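Local coordinates for protein D-3-phosphoglycerate dehydrogenase (Sulfolobus tokodaii, PDB 2EKL) that probably catalyses the NAD-dependent oxidation of 3-phosphoglycerate as a member of the D-isomer specific 2-hydroxyacid dehydrogenases, at residues V58-D61 / V62-G66; I72-G76 / I77-N81. All coordinates share one frame; numbering follows the deposited sequence.

Overall arrangement
Both contacts lie in the domain built on the parallel sheet that contains strands 49-52, 71-74 and 93-95, their centres about 15 Å apart. Interaction 1 is the short helix 60-65, the crossover helix between strands 49-52 and 71-74, with the residues that lead into it; interaction 2 is the turn that follows strand 71-74. They meet directly: Val58 N lies 2.9 Å from Asn81 O, probably a hydrogen bond, and Val58 CG1 packs 3.9 Å from Ile72 CD1, with Ile63 beside them. Interaction 1 is away from the cofactor site. Interaction 2 reaches it through Ile77, whose side chain is about 4 Å from the bound NAD and about 4 Å from that of the NAD-binding residue Ala286.

Interaction 1 (V58-D61 / V62-G66); sequences VTKD and VIEKG
Thr59 O takes up the first amides of the helix: Ile63 N reaches it at 3.1 Å, nearly along the C=O axis, and Val62 N adds a weak, bent bond (124° at the hydrogen). The next carbonyls follow the i to i+4 pattern, Lys60 O accepting from Glu64 N at 3.0 Å, Asp61 O from Lys65 N at 3.2 Å and Val62 O from Gly66 N at 3.0 Å. Thr59 sits at the N-cap position, but its hydroxyl does not cap. OG1 turns to Asp61 OD1 instead, at 2.4 Å, too short to be taken at face value. Asp61 CG stands between its own backbone N and carbonyl carbon (chi1 74°), which folds the carboxylate back toward the start of the helix. Val62 CG2 lies 3.3 Å from Thr59 OG1, the two side chains crossing at about a right angle. Lys60 and Glu64 run side by side, Lys60 CG to Glu64 CD 4.0 Å, while their charged ends stay apart. Lys65 NZ is satisfied by Leu41 O. On the buried side, Val58 CG1 meets Ile63 CG1 at 3.9 Å. Helix 60-65 is the crossover of a beta-alpha-beta unit between strands 49-52 and 71-74, with Asp61 and Val62 against Leu41 of helix 37-43 and Ile63 against helix 84-89.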
ATOM      1  N   VAL A  58      35.574  -2.874  -2.379  1.00 33.64           N
ATOM      2  CA  VAL A  58      36.727  -1.985  -2.394  1.00 33.98           C
ATOM      3  C   VAL A  58      37.298  -1.905  -0.984  1.00 35.16           C
ATOM      4  O   VAL A  58      37.128  -0.910  -0.280  1.00 34.03           O
ATOM      5  CB  VAL A  58      36.335  -0.572  -2.882  1.00 33.73           C
ATOM      6  CG1 VAL A  58      37.570   0.310  -2.994  1.00 33.16           C
ATOM      7  CG2 VAL A  58      35.634  -0.672  -4.230  1.00 32.86           C
ATOM      8  N   THR A  59      37.972  -2.978  -0.583  1.00 36.45           N
ATOM      9  CA  THR A  59      38.567  -3.077   0.741  1.00 39.08           C
ATOM     10  C   THR A  59      39.891  -2.332   0.867  1.00 39.42           C
ATOM     11  O   THR A  59      40.426  -1.810  -0.112  1.00 39.09           O
ATOM     12  CB  THR A  59      38.784  -4.549   1.123  1.00 39.65           C
ATOM     13  OG1 THR A  59      39.534  -5.203   0.093  1.00 43.00           O
ATOM     14  CG2 THR A  59      37.447  -5.255   1.289  1.00 39.88           C
ATOM     15  N   LYS A  60      40.411  -2.294   2.089  1.00 39.40           N
ATOM     16  CA  LYS A  60      41.663  -1.610   2.383  1.00 40.46           C
ATOM     17  C   LYS A  60      42.820  -2.046   1.489  1.00 40.19           C
ATOM     18  O   LYS A  60      43.552  -1.206   0.967  1.00 40.20           O
ATOM     19  CB  LYS A  60      42.033  -1.826   3.853  1.00 41.05           C
ATOM     20  CG  LYS A  60      43.323  -1.148   4.291  1.00 43.85           C
ATOM     21  CD  LYS A  60      43.534  -1.292   5.794  1.00 43.99           C
ATOM     22  CE  LYS A  60      43.534  -2.756   6.221  1.00 46.88           C
ATOM     23  NZ  LYS A  60      43.680  -2.918   7.695  1.00 47.27           N
ATOM     24  N   ASP A  61      42.980  -3.354   1.308  1.00 40.71           N
ATOM     25  CA  ASP A  61      44.066  -3.872   0.481  1.00 41.67           C
ATOM     26  C   ASP A  61      43.904  -3.488  -0.987  1.00 40.96           C
ATOM     27  O   ASP A  61      44.892  -3.337  -1.707  1.00 41.04           O
ATOM     28  CB  ASP A  61      44.160  -5.396   0.614  1.00 44.14           C
ATOM     29  CG  ASP A  61      43.051  -6.117  -0.123  1.00 46.36           C
ATOM     30  OD1 ASP A  61      41.869  -5.800   0.119  1.00 48.64           O
ATOM     31  OD2 ASP A  61      43.363  -7.008  -0.941  1.00 48.91           O
ATOM     32  N   VAL A  62      42.661  -3.332  -1.433  1.00 39.54           N
ATOM     33  CA  VAL A  62      42.403  -2.949  -2.818  1.00 37.81           C
ATOM     34  C   VAL A  62      42.850  -1.508  -3.039  1.00 36.66           C
ATOM     35  O   VAL A  62      43.462  -1.183  -4.058  1.00 34.91           O
ATOM     36  CB  VAL A  62      40.901  -3.062  -3.169  1.00 38.25           C
ATOM     37  CG1 VAL A  62      40.663  -2.574  -4.593  1.00 37.82           C
ATOM     38  CG2 VAL A  62      40.438  -4.501  -3.022  1.00 38.05           C
ATOM     39  N   ILE A  63      42.539  -0.645  -2.075  1.00 35.83           N
ATOM     40  CA  ILE A  63      42.905   0.763  -2.153  1.00 35.52           C
ATOM     41  C   ILE A  63      44.420   0.941  -2.087  1.00 36.03           C
ATOM     42  O   ILE A  63      44.988   1.769  -2.801  1.00 34.55           O
ATOM     43  CB  ILE A  63      42.249   1.572  -1.006  1.00 36.35           C
ATOM     44  CG1 ILE A  63      40.732   1.629  -1.215  1.00 36.49           C
ATOM     45  CG2 ILE A  63      42.833   2.977  -0.950  1.00 36.03           C
ATOM     46  CD1 ILE A  63      39.975   2.324  -0.098  1.00 37.81           C
ATOM     47  N   GLU A  64      45.069   0.162  -1.229  1.00 36.81           N
ATOM     48  CA  GLU A  64      46.517   0.244  -1.079  1.00 38.18           C
ATOM     49  C   GLU A  64      47.196  -0.101  -2.400  1.00 37.16           C
ATOM     50  O   GLU A  64      48.167   0.540  -2.798  1.00 37.08           O
ATOM     51  CB  GLU A  64      46.993  -0.713   0.015  1.00 40.00           C
ATOM     52  CG  GLU A  64      46.392  -0.428   1.384  1.00 44.09           C
ATOM     53  CD  GLU A  64      46.907  -1.366   2.460  1.00 46.54           C
ATOM     54  OE1 GLU A  64      46.736  -2.596   2.315  1.00 48.24           O
ATOM     55  OE2 GLU A  64      47.482  -0.869   3.453  1.00 47.68           O
ATOM     56  N   LYS A  65      46.668  -1.115  -3.077  1.00 37.09           N
ATOM     57  CA  LYS A  65      47.210  -1.553  -4.358  1.00 35.73           C
ATOM     58  C   LYS A  65      46.908  -0.522  -5.445  1.00 34.91           C
ATOM     59  O   LYS A  65      47.665  -0.377  -6.404  1.00 32.85           O
ATOM     60  CB  LYS A  65      46.608  -2.909  -4.738  1.00 37.32           C
ATOM     61  CG  LYS A  65      47.318  -3.611  -5.882  1.00 39.27           C
ATOM     62  CD  LYS A  65      48.766  -3.919  -5.522  1.00 40.77           C
ATOM     63  CE  LYS A  65      49.469  -4.684  -6.633  1.00 42.15           C
ATOM     64  NZ  LYS A  65      48.862  -6.026  -6.858  1.00 42.24           N
ATOM     65  N   GLY A  66      45.795   0.190  -5.295  1.00 34.20           N
ATOM     66  CA  GLY A  66      45.430   1.205  -6.268  1.00 33.19           C
ATOM     67  C   GLY A  66      46.199   2.483  -6.000  1.00 33.66           C
ATOM     68  O   GLY A  66      45.635   3.476  -5.540  1.00 32.46           O
TER

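Interaction 2 (I72-G76 / I77-N81); sequences IARAG and IGLDN
Arg74 reaches from the end of strand 71-74 into the loop that follows, and its guanidinium meets Gly78 and Asn81. The polar approaches are close but badly aimed. Arg74 NH1 lies 2.6 Å from Gly78 O and 2.7 Å from Asn81 OD1, yet its N-H groups point too far off either oxygen for a hydrogen bond. OD1 stands over one face of the guanidinium, whose plane is turned 75° from that of the Asn81 amide. Near the guanidinium's own plane, at its edge, is Leu79 CA, 3.5 Å from Arg74 NH1. The amide nitrogen of Asn81, ND2, donates to Thr56 O, while Asp80 forms a salt bridge with Arg233.

The arginine's stem makes the van der Waals contacts. Arg74 has CG opposite its backbone N (chi1 167°) and bends at chi2 (67°), and its methylenes run alongside Gly78 and Leu79. Arg74 CG comes within 3.1 Å of a polar atom, Gly78 O. The apolar contact is with Leu79 CD2, 3.7 Å from Arg74 CB and 3.9 Å from Arg74 CG, the two side chains running antiparallel past one another. An alanine here would keep the CB contact, lose that of CG, and is likely to leave Gly78 O and Asn81 OD1 without the positive group now beside them.

In the backbone, Gly76 N bonds weakly to Arg74 O at 2.8 Å, closing an inverse gamma turn centred on Ala75. Beyond it, Ile77 lies at the NAD pocket and touches the bound cofactor, consistent with the strand-end loop that faces the cofactor cleft in D-2-hydroxyacid dehydrogenases.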
ATOM      1  N   ILE A  72      36.642   7.037  -6.389  1.00 22.90           N
ATOM      2  CA  ILE A  72      35.974   5.753  -6.242  1.00 22.75           C
ATOM      3  C   ILE A  72      34.496   6.072  -6.425  1.00 22.81           C
ATOM      4  O   ILE A  72      33.946   6.906  -5.705  1.00 22.73           O
ATOM      5  CB  ILE A  72      36.177   5.148  -4.836  1.00 22.00           C
ATOM      6  CG1 ILE A  72      37.629   4.706  -4.654  1.00 24.21           C
ATOM      7  CG2 ILE A  72      35.238   3.969  -4.639  1.00 23.37           C
ATOM      8  CD1 ILE A  72      37.943   4.199  -3.252  1.00 24.35           C
ATOM      9  N   ALA A  73      33.861   5.430  -7.398  1.00 23.18           N
ATOM     10  CA  ALA A  73      32.447   5.673  -7.654  1.00 22.50           C
ATOM     11  C   ALA A  73      31.613   4.442  -7.358  1.00 22.58           C
ATOM     12  O   ALA A  73      31.881   3.358  -7.871  1.00 23.69           O
ATOM     13  CB  ALA A  73      32.241   6.102  -9.106  1.00 21.72           C
ATOM     14  N   ARG A  74      30.600   4.621  -6.516  1.00 24.12           N
ATOM     15  CA  ARG A  74      29.694   3.540  -6.152  1.00 25.94           C
ATOM     16  C   ARG A  74      28.347   3.846  -6.796  1.00 23.95           C
ATOM     17  O   ARG A  74      27.677   4.801  -6.413  1.00 24.53           O
ATOM     18  CB  ARG A  74      29.537   3.468  -4.631  1.00 29.50           C
ATOM     19  CG  ARG A  74      28.389   2.587  -4.152  1.00 34.45           C
ATOM     20  CD  ARG A  74      28.630   1.128  -4.466  1.00 39.97           C
ATOM     21  NE  ARG A  74      27.458   0.302  -4.183  1.00 45.10           N
ATOM     22  CZ  ARG A  74      26.963   0.074  -2.972  1.00 46.32           C
ATOM     23  NH1 ARG A  74      27.535   0.610  -1.902  1.00 49.33           N
ATOM     24  NH2 ARG A  74      25.895  -0.698  -2.829  1.00 48.71           N
ATOM     25  N   ALA A  75      27.963   3.048  -7.785  1.00 23.92           N
ATOM     26  CA  ALA A  75      26.688   3.259  -8.459  1.00 24.84           C
ATOM     27  C   ALA A  75      25.596   2.645  -7.591  1.00 24.28           C
ATOM     28  O   ALA A  75      25.037   1.600  -7.920  1.00 25.51           O
ATOM     29  CB  ALA A  75      26.706   2.606  -9.840  1.00 23.30           C
ATOM     30  N   GLY A  76      25.319   3.304  -6.470  1.00 24.42           N
ATOM     31  CA  GLY A  76      24.308   2.828  -5.542  1.00 22.71           C
ATOM     32  C   GLY A  76      23.918   3.906  -4.548  1.00 23.10           C
ATOM     33  O   GLY A  76      24.427   5.024  -4.601  1.00 22.58           O
ATOM     34  N   ILE A  77      23.025   3.567  -3.624  1.00 23.78           N
ATOM     35  CA  ILE A  77      22.552   4.522  -2.635  1.00 25.14           C
ATOM     36  C   ILE A  77      23.314   4.441  -1.315  1.00 27.47           C
ATOM     37  O   ILE A  77      23.031   5.192  -0.385  1.00 26.47           O
ATOM     38  CB  ILE A  77      21.050   4.309  -2.360  1.00 25.91           C
ATOM     39  CG1 ILE A  77      20.823   2.907  -1.786  1.00 27.52           C
ATOM     40  CG2 ILE A  77      20.260   4.487  -3.652  1.00 23.61           C
ATOM     41  CD1 ILE A  77      19.375   2.579  -1.507  1.00 29.03           C
ATOM     42  N   GLY A  78      24.279   3.528  -1.243  1.00 28.18           N
ATOM     43  CA  GLY A  78      25.063   3.367  -0.029  1.00 31.30           C
ATOM     44  C   GLY A  78      26.535   3.135  -0.309  1.00 31.79           C
ATOM     45  O   GLY A  78      26.956   3.137  -1.463  1.00 32.41           O
ATOM     46  N   LEU A  79      27.320   2.921   0.744  1.00 33.54           N
ATOM     47  CA  LEU A  79      28.757   2.702   0.595  1.00 34.80           C
ATOM     48  C   LEU A  79      29.267   1.578   1.492  1.00 36.88           C
ATOM     49  O   LEU A  79      30.425   1.587   1.907  1.00 38.25           O
ATOM     50  CB  LEU A  79      29.515   3.989   0.934  1.00 33.71           C
ATOM     51  CG  LEU A  79      29.195   5.245   0.120  1.00 34.25           C
ATOM     52  CD1 LEU A  79      29.928   6.434   0.719  1.00 32.23           C
ATOM     53  CD2 LEU A  79      29.603   5.042  -1.333  1.00 32.13           C
ATOM     54  N   ASP A  80      28.409   0.604   1.777  1.00 38.58           N
ATOM     55  CA  ASP A  80      28.782  -0.508   2.646  1.00 39.22           C
ATOM     56  C   ASP A  80      29.873  -1.425   2.095  1.00 39.08           C
ATOM     57  O   ASP A  80      30.466  -2.200   2.844  1.00 38.10           O
ATOM     58  CB  ASP A  80      27.547  -1.346   2.988  1.00 41.32           C
ATOM     59  CG  ASP A  80      26.485  -0.548   3.719  1.00 43.31           C
ATOM     60  OD1 ASP A  80      26.830   0.159   4.690  1.00 43.37           O
ATOM     61  OD2 ASP A  80      25.301  -0.633   3.330  1.00 45.51           O
ATOM     62  N   ASN A  81      30.143  -1.344   0.796  1.00 37.18           N
ATOM     63  CA  ASN A  81      31.166  -2.196   0.198  1.00 36.72           C
ATOM     64  C   ASN A  81      32.465  -1.439  -0.047  1.00 36.20           C
ATOM     65  O   ASN A  81      33.379  -1.951  -0.691  1.00 35.48           O
ATOM     66  CB  ASN A  81      30.650  -2.799  -1.114  1.00 35.91           C
ATOM     67  CG  ASN A  81      30.459  -1.762  -2.204  1.00 36.43           C
ATOM     68  OD1 ASN A  81      29.960  -0.666  -1.955  1.00 36.66           O
ATOM     69  ND2 ASN A  81      30.845  -2.113  -3.427  1.00 35.92           N
TER